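Ribonuclease P protein component 3 (Thermococcus kodakarensis KOD1, PDB 3WYZ) probably serves as a protein subunit of ribonuclease P, the RNA-containing complex that cleaves the 5' ends from precursor tRNAs. Local coordinates at residues Ile137-Ser142 and Arg173-Ser178; Leu89-Gly94 and Asp108-Pro113; Asp11-Met16 and Glu204-Leu209; Glu33-Lys38 and Lys64-Leu69. All coordinates share one frame; numbering follows the deposited sequence.

Interaction 1: residues Ile137-Ser142 and Arg173-Ser178; sequences IGFSLS and RFITSS
Phe139 and Arg173 run side by side and point the same way, the ring and guanidinium planes standing almost perpendicular at 85°; Arg173 NH1 bonds to Val171 O. Phe139 CE1 lies 3.8 Å from Arg173 CB, which sits in the plane of the ring at its edge. Ile175 CD1 approaches the root of the Phe139 side chain, 3.5 Å from Phe139 CB. On the opposite face of the sheet Phe174 has CG wedged between the backbone N and the carbonyl carbon (chi1 54°), and Gly138 CA lies over one face of the Phe174 ring, 4.0 Å from its centroid in a CH-pi contact. A side chain at Gly138 would press on Phe174 CE1. An alanine in place of Phe139 would probably leave Arg173 CB and Trp114 without the ring they meet and open a gap beside Arg173 CB. Parallel ladder bonds join the backbones, among them Phe139 N to Phe174 O at 2.9 Å and Leu141 N to Thr176 O at 2.7 Å; past the strands, one water links Ser142 OG to Ser178 O. Helix 149-168 packs on Phe139 and Arg173, helix 188-198 on Ile175, and from strand 14-18 Met16 packs on Phe174 and Glu15 OE1 bonds to Thr176 OG1.

Interaction 2: residues Leu89-Gly94 and Asp108-Pro113; sequences LYVQGG and DALISP
Asp108 sets CG anti to its carbonyl carbon, beside the backbone N (chi1 -68°), from where OD2 reaches Leu89 N; Tyr90 takes the same setting (chi1 -62°), which starts its ring toward Ala109 and Ile111. Asp108 OD2 accepts from Leu89 N at 2.8 Å through its anti lone pair, in a nearly straight bond of 171°. The bonds that Asp108 N and Ala109 N send to Leu89 O are weak, so an alanine at Asp108 would probably leave Leu89 N without its mate and this end of the strand pair poorly tied. Farther along, the parallel ladder tightens: Ile111 N lies 2.9 Å from Val91 O and Gly93 N 2.7 Å from Ile111 O. Tyr90 CD1 touches Ala109 CB at 3.7 Å, while Ile111 CD1 lies over one ring face, toward the rim. A side chain at Gly93 would collide with Ser112 O and Pro113 CA, which lies 3.9 Å from Gly93 CA. Helix 96-104 connects the two strands in a beta-alpha-beta unit and packs on Val91 and Leu110; helix 74-83 packs on Leu89 and Val91, and strand 65-70 meets Tyr90, whose OH reaches Met16 O of strand 14-18.

Interaction 3: residues Asp11-Met16 and Glu204-Leu209; sequences DYFVEM and EARASL
Leu209 packs against Phe13 from its first side-chain atom onward. Its CB lies 3.9 Å from Phe13 CD1, close to the plane of the aromatic ring and at its edge. CG stands anti to the carbonyl carbon (chi1 -67°) and carries the two methyls to different neighbours: CD1 stays beside the ring, 4.1 Å from Phe13 CD1, and CD2 goes to the backbone of the strand, 3.9 Å from Val14 O. CD2 also packs on the backbone of Ile175, so the leucine touches both outermost strands of the parallel sheet, 14-18 and 173-176. In this TIM barrel-like fold helix 202-209 is thus placed to pack where the first and last strands come together. Phe13 and Glu15 bond through their backbones to the strand beginning at Glu33 and the residue before it, whereas Val14 N donates to Leu209 O at 2.8 Å, the donor lying in the carbonyl plane. Inside the helix, Ser208 N and OG both grip Glu204 O, reaching it from opposite faces of its plane. Nearer the surface Arg206 bends at chi3 (-59°), and its NH1 forms a salt bridge with Asp11 OD1 at 3.3 Å. The carboxylate and guanidinium planes are 24° apart, and NH1 also makes a weak bond to Arg10 O. The same nitrogen passes 4.3 Å from Phe13 CZ, while Asp11 C lies above one face of the phenylalanine ring, toward the rim.

Interaction 4: residues Glu33-Lys38 and Lys64-Leu69; sequences EVVFTK and KVALLL
Phe36 meets the segment 64-69 through its backbone and CB, which lies 4.0 Å from Lys64 O, while its ring leads away to stack on Tyr62 and touch Leu58 and His24. Helix 48-62 connects the two strands in a beta-alpha-beta unit of the TIM barrel-like fold and packs on Phe36, Lys38 and Val65. Phe36 CG, anti to the backbone N (chi1 -178°), starts the ring on its course toward that helix. The other flat group, the Glu33 carboxylate, comes no nearer to the 64-69 segment than 4.3 Å, from OE1 to Lys64 CE; OE2 bonds to Tyr12 OH, and Lys64 NZ to Val217 O. Four ladder bonds join the strands, including Ala66 N to Phe36 O at 2.8 Å and Lys38 N to Ala66 O at 2.9 Å. On the helix-facing side the Lys38 and Leu67 side chains run alongside each other, their CD and CD1 in contact. On the other face Ala66 CB touches both Val35 CG1 and Thr37 OG1, at 3.6 Å from each. Thr37 OG1 bonds to Asp17 OD1, and its other branch packs tightly, Thr37 CG2 lying 3.5 Å from Leu68 CB.

In the fold
Interactions 1, 2 and 4 are buried pairings of neighbouring strands in one parallel sheet, held by backbone ladders, with apolar and some polar side chains on the faces and, in interaction 2, a carboxylate bond at one end. Interactions 2 and 4 each close a beta-alpha-beta unit and meet where Tyr90 pairs with Leu67 and Leu69. Interaction 1 pairs the last two strands, next to interaction 2 through the bond of Ser140 to Ser112. Interaction 3 differs: it is only partly buried, sets a helix against the first strand and adds a surface salt bridge. It spans the others along the chain, and Glu15 connects it to Thr176 and Ser177 of interaction 1 and Val35 of interaction 4.

Interaction 1: residues Ile137-Ser142 and Arg173-Ser178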
loop_
_atom_site.group_PDB
_atom_site.type_symbol
_atom_site.label_atom_id
_atom_site.label_comp_id
_atom_site.label_asym_id
_atom_site.label_seq_id
_atom_site.Cartn_x
_atom_site.Cartn_y
_atom_site.Cartn_z
ATOM N N ILE A 137 -4.782 -1.934 -4.607
ATOM C CA ILE A 137 -3.790 -0.939 -5.015
ATOM C C ILE A 137 -3.617 0.093 -3.917
ATOM O O ILE A 137 -4.591 0.711 -3.500
ATOM C CB ILE A 137 -4.190 -0.232 -6.323
ATOM C CG1 ILE A 137 -4.341 -1.253 -7.452
ATOM C CG2 ILE A 137 -3.155 0.822 -6.713
ATOM C CD1 ILE A 137 -3.058 -1.968 -7.843
ATOM N N GLY A 138 -2.371 0.276 -3.477
ATOM C CA GLY A 138 -2.023 1.277 -2.479
ATOM C C GLY A 138 -1.590 2.602 -3.082
ATOM O O GLY A 138 -0.555 2.685 -3.737
ATOM N N PHE A 139 -2.385 3.639 -2.846
ATOM C CA PHE A 139 -2.061 4.990 -3.285
ATOM C C PHE A 139 -1.292 5.718 -2.195
ATOM O O PHE A 139 -1.895 6.291 -1.281
ATOM C CB PHE A 139 -3.337 5.769 -3.626
ATOM C CG PHE A 139 -4.025 5.283 -4.862
ATOM C CD1 PHE A 139 -4.957 4.274 -4.792
ATOM C CD2 PHE A 139 -3.734 5.840 -6.093
ATOM C CE1 PHE A 139 -5.594 3.821 -5.931
ATOM C CE2 PHE A 139 -4.362 5.394 -7.240
ATOM C CZ PHE A 139 -5.294 4.383 -7.159
ATOM N N SER A 140 0.039 5.688 -2.295
ATOM C CA SER A 140 0.910 6.285 -1.285
ATOM C C SER A 140 1.022 7.787 -1.498
ATOM O O SER A 140 1.197 8.246 -2.617
ATOM C CB SER A 140 2.304 5.646 -1.322
ATOM O OG SER A 140 3.009 6.024 -2.498
ATOM N N LEU A 141 0.931 8.546 -0.413
ATOM C CA LEU A 141 1.151 9.987 -0.446
ATOM C C LEU A 141 2.647 10.345 -0.394
ATOM O O LEU A 141 3.027 11.450 -0.773
ATOM C CB LEU A 141 0.403 10.641 0.717
ATOM C CG LEU A 141 0.559 12.140 0.968
ATOM C CD1 LEU A 141 0.212 12.991 -0.250
ATOM C CD2 LEU A 141 -0.299 12.544 2.154
ATOM N N SER A 142 3.482 9.404 0.054
ATOM C CA SER A 142 4.908 9.650 0.314
ATOM C C SER A 142 5.685 10.319 -0.832
ATOM O O SER A 142 6.405 11.284 -0.590
ATOM C CB SER A 142 5.618 8.345 0.708
ATOM O OG SER A 142 6.824 8.625 1.380
ATOM N N ARG A 173 -8.740 -0.864 -3.220
ATOM C CA ARG A 173 -7.711 0.161 -3.075
ATOM C C ARG A 173 -7.780 0.849 -1.726
ATOM O O ARG A 173 -8.778 0.769 -1.023
ATOM C CB ARG A 173 -7.815 1.207 -4.185
ATOM C CG ARG A 173 -9.100 2.032 -4.174
ATOM C CD ARG A 173 -10.271 1.228 -4.722
ATOM N NE ARG A 173 -11.482 2.018 -4.847
ATOM C CZ ARG A 173 -12.564 1.643 -5.527
ATOM N NH1 ARG A 173 -12.610 0.465 -6.161
ATOM N NH2 ARG A 173 -13.610 2.460 -5.570
ATOM N N PHE A 174 -6.695 1.523 -1.378
ATOM C CA PHE A 174 -6.665 2.368 -0.202
ATOM C C PHE A 174 -5.682 3.512 -0.392
ATOM O O PHE A 174 -4.745 3.402 -1.187
ATOM C CB PHE A 174 -6.307 1.551 1.042
ATOM C CG PHE A 174 -5.029 0.768 0.920
ATOM C CD1 PHE A 174 -3.811 1.342 1.245
ATOM C CD2 PHE A 174 -5.051 -0.556 0.517
ATOM C CE1 PHE A 174 -2.638 0.617 1.149
ATOM C CE2 PHE A 174 -3.881 -1.288 0.421
ATOM C CZ PHE A 174 -2.673 -0.698 0.731
ATOM N N ILE A 175 -5.925 4.610 0.321
ATOM C CA ILE A 175 -4.990 5.721 0.378
ATOM C C ILE A 175 -4.148 5.552 1.634
ATOM O O ILE A 175 -4.677 5.211 2.693
ATOM C CB ILE A 175 -5.696 7.093 0.449
ATOM C CG1 ILE A 175 -6.749 7.248 -0.661
ATOM C CG2 ILE A 175 -4.672 8.220 0.400
ATOM C CD1 ILE A 175 -6.224 7.104 -2.069
ATOM N N THR A 176 -2.847 5.814 1.520
ATOM C CA THR A 176 -1.954 5.733 2.666
ATOM C C THR A 176 -0.804 6.729 2.579
ATOM O O THR A 176 -0.423 7.158 1.500
ATOM C CB THR A 176 -1.401 4.306 2.855
ATOM O OG1 THR A 176 -0.538 4.278 3.994
ATOM C CG2 THR A 176 -0.637 3.829 1.616
ATOM N N SER A 177 -0.268 7.101 3.737
ATOM C CA SER A 177 0.886 7.986 3.804
ATOM C C SER A 177 2.167 7.264 3.404
ATOM O O SER A 177 3.050 7.868 2.789
ATOM C CB SER A 177 1.044 8.569 5.215
ATOM O OG SER A 177 1.416 7.565 6.153
ATOM N N SER A 178 2.265 5.981 3.752
ATOM C CA SER A 178 3.509 5.216 3.605
ATOM C C SER A 178 4.637 5.987 4.290
ATOM O O SER A 178 5.739 6.104 3.752
ATOM C CB SER A 178 3.835 4.953 2.127
ATOM O OG SER A 178 2.785 4.248 1.488
HETATM O O HOH W 1 7.603 5.876 1.862
#

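Interaction 2: residues Leu89-Gly94 and Asp108-Pro113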
loop_
_atom_site.group_PDB
_atom_site.type_symbol
_atom_site.label_atom_id
_atom_site.label_comp_id
_atom_site.label_asym_id
_atom_site.label_seq_id
_atom_site.Cartn_x
_atom_site.Cartn_y
_atom_site.Cartn_z
ATOM N N LEU A 89 1.078 -8.995 3.236
ATOM C CA LEU A 89 2.166 -8.967 2.279
ATOM C C LEU A 89 1.939 -7.828 1.292
ATOM O O LEU A 89 1.048 -7.899 0.447
ATOM C CB LEU A 89 2.277 -10.313 1.556
ATOM C CG LEU A 89 3.533 -10.539 0.703
ATOM C CD1 LEU A 89 4.790 -10.437 1.547
ATOM C CD2 LEU A 89 3.474 -11.897 0.008
ATOM N N TYR A 90 2.730 -6.770 1.429
ATOM C CA TYR A 90 2.761 -5.692 0.447
ATOM C C TYR A 90 3.941 -5.890 -0.495
ATOM O O TYR A 90 4.927 -6.532 -0.140
ATOM C CB TYR A 90 2.911 -4.326 1.116
ATOM C CG TYR A 90 1.797 -3.901 2.046
ATOM C CD1 TYR A 90 0.515 -4.449 1.960
ATOM C CD2 TYR A 90 2.019 -2.903 2.982
ATOM C CE1 TYR A 90 -0.496 -4.037 2.809
ATOM C CE2 TYR A 90 1.016 -2.481 3.824
ATOM C CZ TYR A 90 -0.238 -3.051 3.739
ATOM O OH TYR A 90 -1.226 -2.620 4.590
ATOM N N VAL A 91 3.826 -5.329 -1.696
ATOM C CA VAL A 91 4.925 -5.297 -2.653
ATOM C C VAL A 91 5.080 -3.877 -3.178
ATOM O O VAL A 91 4.103 -3.240 -3.558
ATOM C CB VAL A 91 4.697 -6.270 -3.828
ATOM C CG1 VAL A 91 5.805 -6.137 -4.872
ATOM C CG2 VAL A 91 4.615 -7.699 -3.326
ATOM N N GLN A 92 6.318 -3.393 -3.182
ATOM C CA GLN A 92 6.652 -2.091 -3.735
ATOM C C GLN A 92 6.556 -2.147 -5.257
ATOM O O GLN A 92 7.220 -2.968 -5.894
ATOM C CB GLN A 92 8.075 -1.708 -3.321
ATOM C CG GLN A 92 8.570 -0.354 -3.814
ATOM C CD GLN A 92 8.263 0.766 -2.843
ATOM O OE1 GLN A 92 7.118 1.203 -2.733
ATOM N NE2 GLN A 92 9.283 1.237 -2.130
ATOM N N GLY A 93 5.726 -1.271 -5.825
ATOM C CA GLY A 93 5.585 -1.156 -7.268
ATOM C C GLY A 93 6.723 -0.369 -7.891
ATOM O O GLY A 93 7.527 0.226 -7.183
ATOM N N GLY A 94 6.787 -0.366 -9.220
ATOM C CA GLY A 94 7.812 0.378 -9.946
ATOM C C GLY A 94 8.434 -0.385 -11.100
ATOM O O GLY A 94 8.762 0.204 -12.135
ATOM N N ASP A 108 -1.586 -9.145 -0.906
ATOM C CA ASP A 108 -2.590 -8.278 -0.269
ATOM C C ASP A 108 -2.690 -6.925 -0.970
ATOM O O ASP A 108 -3.786 -6.430 -1.217
ATOM C CB ASP A 108 -2.280 -8.072 1.219
ATOM C CG ASP A 108 -2.464 -9.345 2.038
ATOM O OD1 ASP A 108 -3.612 -9.841 2.111
ATOM O OD2 ASP A 108 -1.465 -9.854 2.602
ATOM N N ALA A 109 -1.548 -6.320 -1.285
ATOM C CA ALA A 109 -1.555 -5.020 -1.949
ATOM C C ALA A 109 -0.298 -4.753 -2.754
ATOM O O ALA A 109 0.795 -5.168 -2.373
ATOM C CB ALA A 109 -1.751 -3.910 -0.931
ATOM N N LEU A 110 -0.482 -4.048 -3.867
ATOM C CA LEU A 110 0.608 -3.490 -4.646
ATOM C C LEU A 110 0.656 -1.999 -4.353
ATOM O O LEU A 110 -0.299 -1.279 -4.642
ATOM C CB LEU A 110 0.371 -3.723 -6.139
ATOM C CG LEU A 110 1.439 -3.212 -7.108
ATOM C CD1 LEU A 110 2.761 -3.918 -6.859
ATOM C CD2 LEU A 110 0.989 -3.397 -8.553
ATOM N N ILE A 111 1.762 -1.547 -3.768
ATOM C CA ILE A 111 1.910 -0.160 -3.359
ATOM C C ILE A 111 2.589 0.635 -4.464
ATOM O O ILE A 111 3.707 0.304 -4.868
ATOM C CB ILE A 111 2.752 -0.033 -2.070
ATOM C CG1 ILE A 111 2.221 -0.948 -0.959
ATOM C CG2 ILE A 111 2.783 1.411 -1.586
ATOM C CD1 ILE A 111 0.779 -0.703 -0.552
ATOM N N SER A 112 1.900 1.671 -4.950
ATOM C CA SER A 112 2.456 2.628 -5.913
ATOM C C SER A 112 3.133 1.970 -7.123
ATOM O O SER A 112 4.355 1.961 -7.212
ATOM C CB SER A 112 3.455 3.549 -5.210
ATOM O OG SER A 112 2.817 4.320 -4.215
ATOM N N PRO A 113 2.338 1.427 -8.062
ATOM C CA PRO A 113 2.910 0.791 -9.257
ATOM C C PRO A 113 3.698 1.753 -10.143
ATOM O O PRO A 113 4.549 1.314 -10.919
ATOM C CB PRO A 113 1.675 0.250 -10.002
ATOM C CG PRO A 113 0.507 0.984 -9.424
ATOM C CD PRO A 113 0.874 1.290 -8.008
#

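Interaction 3: residues Asp11-Met16 and Glu204-Leu209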
loop_
_atom_site.group_PDB
_atom_site.type_symbol
_atom_site.label_atom_id
_atom_site.label_comp_id
_atom_site.label_asym_id
_atom_site.label_seq_id
_atom_site.Cartn_x
_atom_site.Cartn_y
_atom_site.Cartn_z
ATOM N N ASP A 11 -17.504 7.625 10.182
ATOM C CA ASP A 11 -16.208 8.260 10.391
ATOM C C ASP A 11 -15.185 7.295 10.968
ATOM O O ASP A 11 -14.582 7.565 11.998
ATOM C CB ASP A 11 -16.360 9.486 11.297
ATOM C CG ASP A 11 -17.086 10.625 10.612
ATOM O OD1 ASP A 11 -17.310 10.539 9.384
ATOM O OD2 ASP A 11 -17.429 11.610 11.303
ATOM N N TYR A 12 -14.982 6.173 10.288
ATOM C CA TYR A 12 -14.009 5.177 10.711
ATOM C C TYR A 12 -12.849 5.170 9.714
ATOM O O TYR A 12 -13.072 5.053 8.512
ATOM C CB TYR A 12 -14.670 3.802 10.790
ATOM C CG TYR A 12 -13.812 2.758 11.461
ATOM C CD1 TYR A 12 -12.907 1.989 10.722
ATOM C CD2 TYR A 12 -13.891 2.539 12.835
ATOM C CE1 TYR A 12 -12.108 1.033 11.334
ATOM C CE2 TYR A 12 -13.094 1.588 13.454
ATOM C CZ TYR A 12 -12.206 0.840 12.699
ATOM O OH TYR A 12 -11.412 -0.099 13.306
ATOM N N PHE A 13 -11.618 5.288 10.206
ATOM C CA PHE A 13 -10.449 5.449 9.333
ATOM C C PHE A 13 -9.306 4.505 9.699
ATOM O O PHE A 13 -9.005 4.324 10.870
ATOM C CB PHE A 13 -9.957 6.899 9.389
ATOM C CG PHE A 13 -11.019 7.908 9.044
ATOM C CD1 PHE A 13 -11.533 7.982 7.752
ATOM C CD2 PHE A 13 -11.515 8.777 10.009
ATOM C CE1 PHE A 13 -12.514 8.903 7.429
ATOM C CE2 PHE A 13 -12.492 9.705 9.691
ATOM C CZ PHE A 13 -12.995 9.765 8.402
ATOM N N VAL A 14 -8.668 3.923 8.682
ATOM C CA VAL A 14 -7.568 2.968 8.873
ATOM C C VAL A 14 -6.328 3.413 8.093
ATOM O O VAL A 14 -6.418 3.742 6.918
ATOM C CB VAL A 14 -7.963 1.560 8.406
ATOM C CG1 VAL A 14 -6.779 0.598 8.512
ATOM C CG2 VAL A 14 -9.155 1.048 9.210
ATOM N N GLU A 15 -5.177 3.427 8.757
ATOM C CA GLU A 15 -3.906 3.737 8.095
ATOM C C GLU A 15 -3.181 2.425 7.816
ATOM O O GLU A 15 -2.749 1.749 8.738
ATOM C CB GLU A 15 -3.070 4.672 8.973
ATOM C CG GLU A 15 -1.648 4.952 8.498
ATOM C CD GLU A 15 -1.538 5.277 7.017
ATOM O OE1 GLU A 15 -1.457 4.333 6.215
ATOM O OE2 GLU A 15 -1.497 6.476 6.659
ATOM N N MET A 16 -3.068 2.083 6.533
ATOM C CA MET A 16 -2.585 0.775 6.095
ATOM C C MET A 16 -1.072 0.636 6.023
ATOM O O MET A 16 -0.570 -0.478 5.953
ATOM C CB MET A 16 -3.156 0.438 4.716
ATOM C CG MET A 16 -4.647 0.175 4.695
ATOM S SD MET A 16 -5.097 -1.255 5.679
ATOM C CE MET A 16 -4.604 -2.600 4.595
ATOM N N GLU A 204 -16.099 7.728 -2.299
ATOM C CA GLU A 204 -15.045 6.831 -2.776
ATOM C C GLU A 204 -13.772 7.027 -1.960
ATOM O O GLU A 204 -13.174 6.052 -1.505
ATOM C CB GLU A 204 -14.767 7.047 -4.266
ATOM C CG GLU A 204 -15.920 6.631 -5.174
ATOM C CD GLU A 204 -15.729 7.048 -6.623
ATOM O OE1 GLU A 204 -15.246 8.170 -6.871
ATOM O OE2 GLU A 204 -16.067 6.253 -7.526
ATOM N N ALA A 205 -13.371 8.282 -1.761
ATOM C CA ALA A 205 -12.212 8.603 -0.918
ATOM C C ALA A 205 -12.384 8.076 0.508
ATOM O O ALA A 205 -11.446 7.541 1.100
ATOM C CB ALA A 205 -11.971 10.100 -0.898
ATOM N N ARG A 206 -13.590 8.226 1.044
ATOM C CA ARG A 206 -13.930 7.706 2.368
ATOM C C ARG A 206 -13.794 6.186 2.429
ATOM O O ARG A 206 -13.275 5.649 3.406
ATOM C CB ARG A 206 -15.359 8.119 2.738
ATOM C CG ARG A 206 -15.791 7.776 4.155
ATOM C CD ARG A 206 -17.263 8.098 4.383
ATOM N NE ARG A 206 -17.553 9.511 4.149
ATOM C CZ ARG A 206 -17.256 10.503 4.991
ATOM N NH1 ARG A 206 -16.653 10.261 6.157
ATOM N NH2 ARG A 206 -17.564 11.756 4.666
ATOM N N ALA A 207 -14.269 5.496 1.393
ATOM C CA ALA A 207 -14.191 4.031 1.341
ATOM C C ALA A 207 -12.756 3.520 1.276
ATOM O O ALA A 207 -12.464 2.437 1.786
ATOM C CB ALA A 207 -14.988 3.488 0.167
ATOM N N SER A 208 -11.863 4.303 0.669
ATOM C CA SER A 208 -10.442 3.959 0.603
ATOM C C SER A 208 -9.726 3.982 1.965
ATOM O O SER A 208 -8.654 3.387 2.111
ATOM C CB SER A 208 -9.722 4.886 -0.379
ATOM O OG SER A 208 -10.245 4.726 -1.687
ATOM N N LEU A 209 -10.292 4.678 2.947
ATOM C CA LEU A 209 -9.768 4.667 4.316
ATOM C C LEU A 209 -10.628 3.852 5.285
ATOM O O LEU A 209 -10.199 3.556 6.398
ATOM C CB LEU A 209 -9.644 6.094 4.843
ATOM C CG LEU A 209 -8.613 7.002 4.171
ATOM C CD1 LEU A 209 -8.665 8.382 4.810
ATOM C CD2 LEU A 209 -7.206 6.415 4.258
#

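Interaction 4: residues Glu33-Lys38 and Lys64-Leu69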
loop_
_atom_site.group_PDB
_atom_site.type_symbol
_atom_site.label_atom_id
_atom_site.label_comp_id
_atom_site.label_asym_id
_atom_site.label_seq_id
_atom_site.Cartn_x
_atom_site.Cartn_y
_atom_site.Cartn_z
ATOM N N GLU A 33 -7.343 2.281 13.288
ATOM C CA GLU A 33 -6.361 1.205 13.223
ATOM C C GLU A 33 -5.152 1.693 12.449
ATOM O O GLU A 33 -5.290 2.423 11.467
ATOM C CB GLU A 33 -6.937 -0.023 12.521
ATOM C CG GLU A 33 -8.244 -0.535 13.102
ATOM C CD GLU A 33 -8.687 -1.852 12.480
ATOM O OE1 GLU A 33 -7.875 -2.807 12.472
ATOM O OE2 GLU A 33 -9.849 -1.931 12.007
ATOM N N VAL A 34 -3.967 1.284 12.888
ATOM C CA VAL A 34 -2.730 1.643 12.204
ATOM C C VAL A 34 -1.882 0.393 11.998
ATOM O O VAL A 34 -1.521 -0.286 12.958
ATOM C CB VAL A 34 -1.925 2.708 12.980
ATOM C CG1 VAL A 34 -0.687 3.118 12.197
ATOM C CG2 VAL A 34 -2.784 3.932 13.261
ATOM N N VAL A 35 -1.586 0.090 10.737
ATOM C CA VAL A 35 -0.745 -1.042 10.380
ATOM C C VAL A 35 0.716 -0.588 10.286
ATOM O O VAL A 35 1.027 0.341 9.553
ATOM C CB VAL A 35 -1.194 -1.643 9.034
ATOM C CG1 VAL A 35 -0.298 -2.811 8.632
ATOM C CG2 VAL A 35 -2.658 -2.077 9.099
ATOM N N PHE A 36 1.599 -1.234 11.043
ATOM C CA PHE A 36 3.029 -0.967 10.955
ATOM C C PHE A 36 3.659 -1.830 9.866
ATOM O O PHE A 36 3.537 -3.052 9.882
ATOM C CB PHE A 36 3.726 -1.229 12.290
ATOM C CG PHE A 36 5.200 -0.923 12.265
ATOM C CD1 PHE A 36 6.118 -1.890 11.868
ATOM C CD2 PHE A 36 5.664 0.331 12.625
ATOM C CE1 PHE A 36 7.474 -1.609 11.834
ATOM C CE2 PHE A 36 7.016 0.619 12.596
ATOM C CZ PHE A 36 7.922 -0.353 12.201
ATOM N N THR A 37 4.339 -1.189 8.922
ATOM C CA THR A 37 4.949 -1.884 7.799
ATOM C C THR A 37 6.461 -2.021 7.991
ATOM O O THR A 37 7.163 -1.031 8.208
ATOM C CB THR A 37 4.666 -1.134 6.483
ATOM O OG1 THR A 37 3.247 -1.077 6.261
ATOM C CG2 THR A 37 5.338 -1.833 5.310
ATOM N N LYS A 38 6.949 -3.257 7.935
ATOM C CA LYS A 38 8.381 -3.520 7.957
ATOM C C LYS A 38 8.881 -3.569 6.518
ATOM O O LYS A 38 8.458 -4.417 5.733
ATOM C CB LYS A 38 8.679 -4.845 8.661
ATOM C CG LYS A 38 10.161 -5.173 8.773
ATOM C CD LYS A 38 10.388 -6.656 9.018
ATOM C CE LYS A 38 11.867 -6.976 9.198
ATOM N NZ LYS A 38 12.678 -6.708 7.980
ATOM N N LYS A 64 -0.936 -4.956 14.510
ATOM C CA LYS A 64 -1.093 -5.251 13.086
ATOM C C LYS A 64 0.206 -4.941 12.351
ATOM O O LYS A 64 0.762 -3.849 12.489
ATOM C CB LYS A 64 -2.235 -4.430 12.489
ATOM C CG LYS A 64 -3.601 -4.731 13.090
ATOM C CD LYS A 64 -4.108 -6.079 12.618
ATOM C CE LYS A 64 -5.511 -6.396 13.120
ATOM N NZ LYS A 64 -5.954 -7.799 12.852
ATOM N N VAL A 65 0.685 -5.901 11.569
ATOM C CA VAL A 65 1.964 -5.769 10.887
ATOM C C VAL A 65 1.830 -6.123 9.408
ATOM O O VAL A 65 1.203 -7.126 9.051
ATOM C CB VAL A 65 3.053 -6.658 11.546
ATOM C CG1 VAL A 65 4.364 -6.580 10.774
ATOM C CG2 VAL A 65 3.286 -6.232 12.990
ATOM N N ALA A 66 2.419 -5.286 8.556
ATOM C CA ALA A 66 2.534 -5.580 7.126
ATOM C C ALA A 66 3.997 -5.763 6.748
ATOM O O ALA A 66 4.891 -5.211 7.387
ATOM C CB ALA A 66 1.918 -4.472 6.308
ATOM N N LEU A 67 4.232 -6.547 5.706
ATOM C CA LEU A 67 5.571 -6.792 5.208
ATOM C C LEU A 67 5.693 -6.241 3.790
ATOM O O LEU A 67 5.025 -6.727 2.871
ATOM C CB LEU A 67 5.850 -8.292 5.226
ATOM C CG LEU A 67 7.292 -8.735 5.000
ATOM C CD1 LEU A 67 8.187 -8.283 6.149
ATOM C CD2 LEU A 67 7.332 -10.248 4.842
ATOM N N LEU A 68 6.536 -5.228 3.614
ATOM C CA LEU A 68 6.729 -4.608 2.303
ATOM C C LEU A 68 7.977 -5.154 1.619
ATOM O O LEU A 68 9.101 -4.875 2.044
ATOM C CB LEU A 68 6.820 -3.085 2.432
ATOM C CG LEU A 68 7.139 -2.320 1.141
ATOM C CD1 LEU A 68 5.994 -2.422 0.148
ATOM C CD2 LEU A 68 7.460 -0.868 1.450
ATOM N N LEU A 69 7.768 -5.919 0.552
ATOM C CA LEU A 69 8.862 -6.497 -0.214
ATOM C C LEU A 69 9.302 -5.544 -1.317
ATOM O O LEU A 69 8.503 -5.170 -2.178
ATOM C CB LEU A 69 8.443 -7.830 -0.840
ATOM C CG LEU A 69 7.910 -8.918 0.089
ATOM C CD1 LEU A 69 7.646 -10.186 -0.715
ATOM C CD2 LEU A 69 8.865 -9.193 1.247
#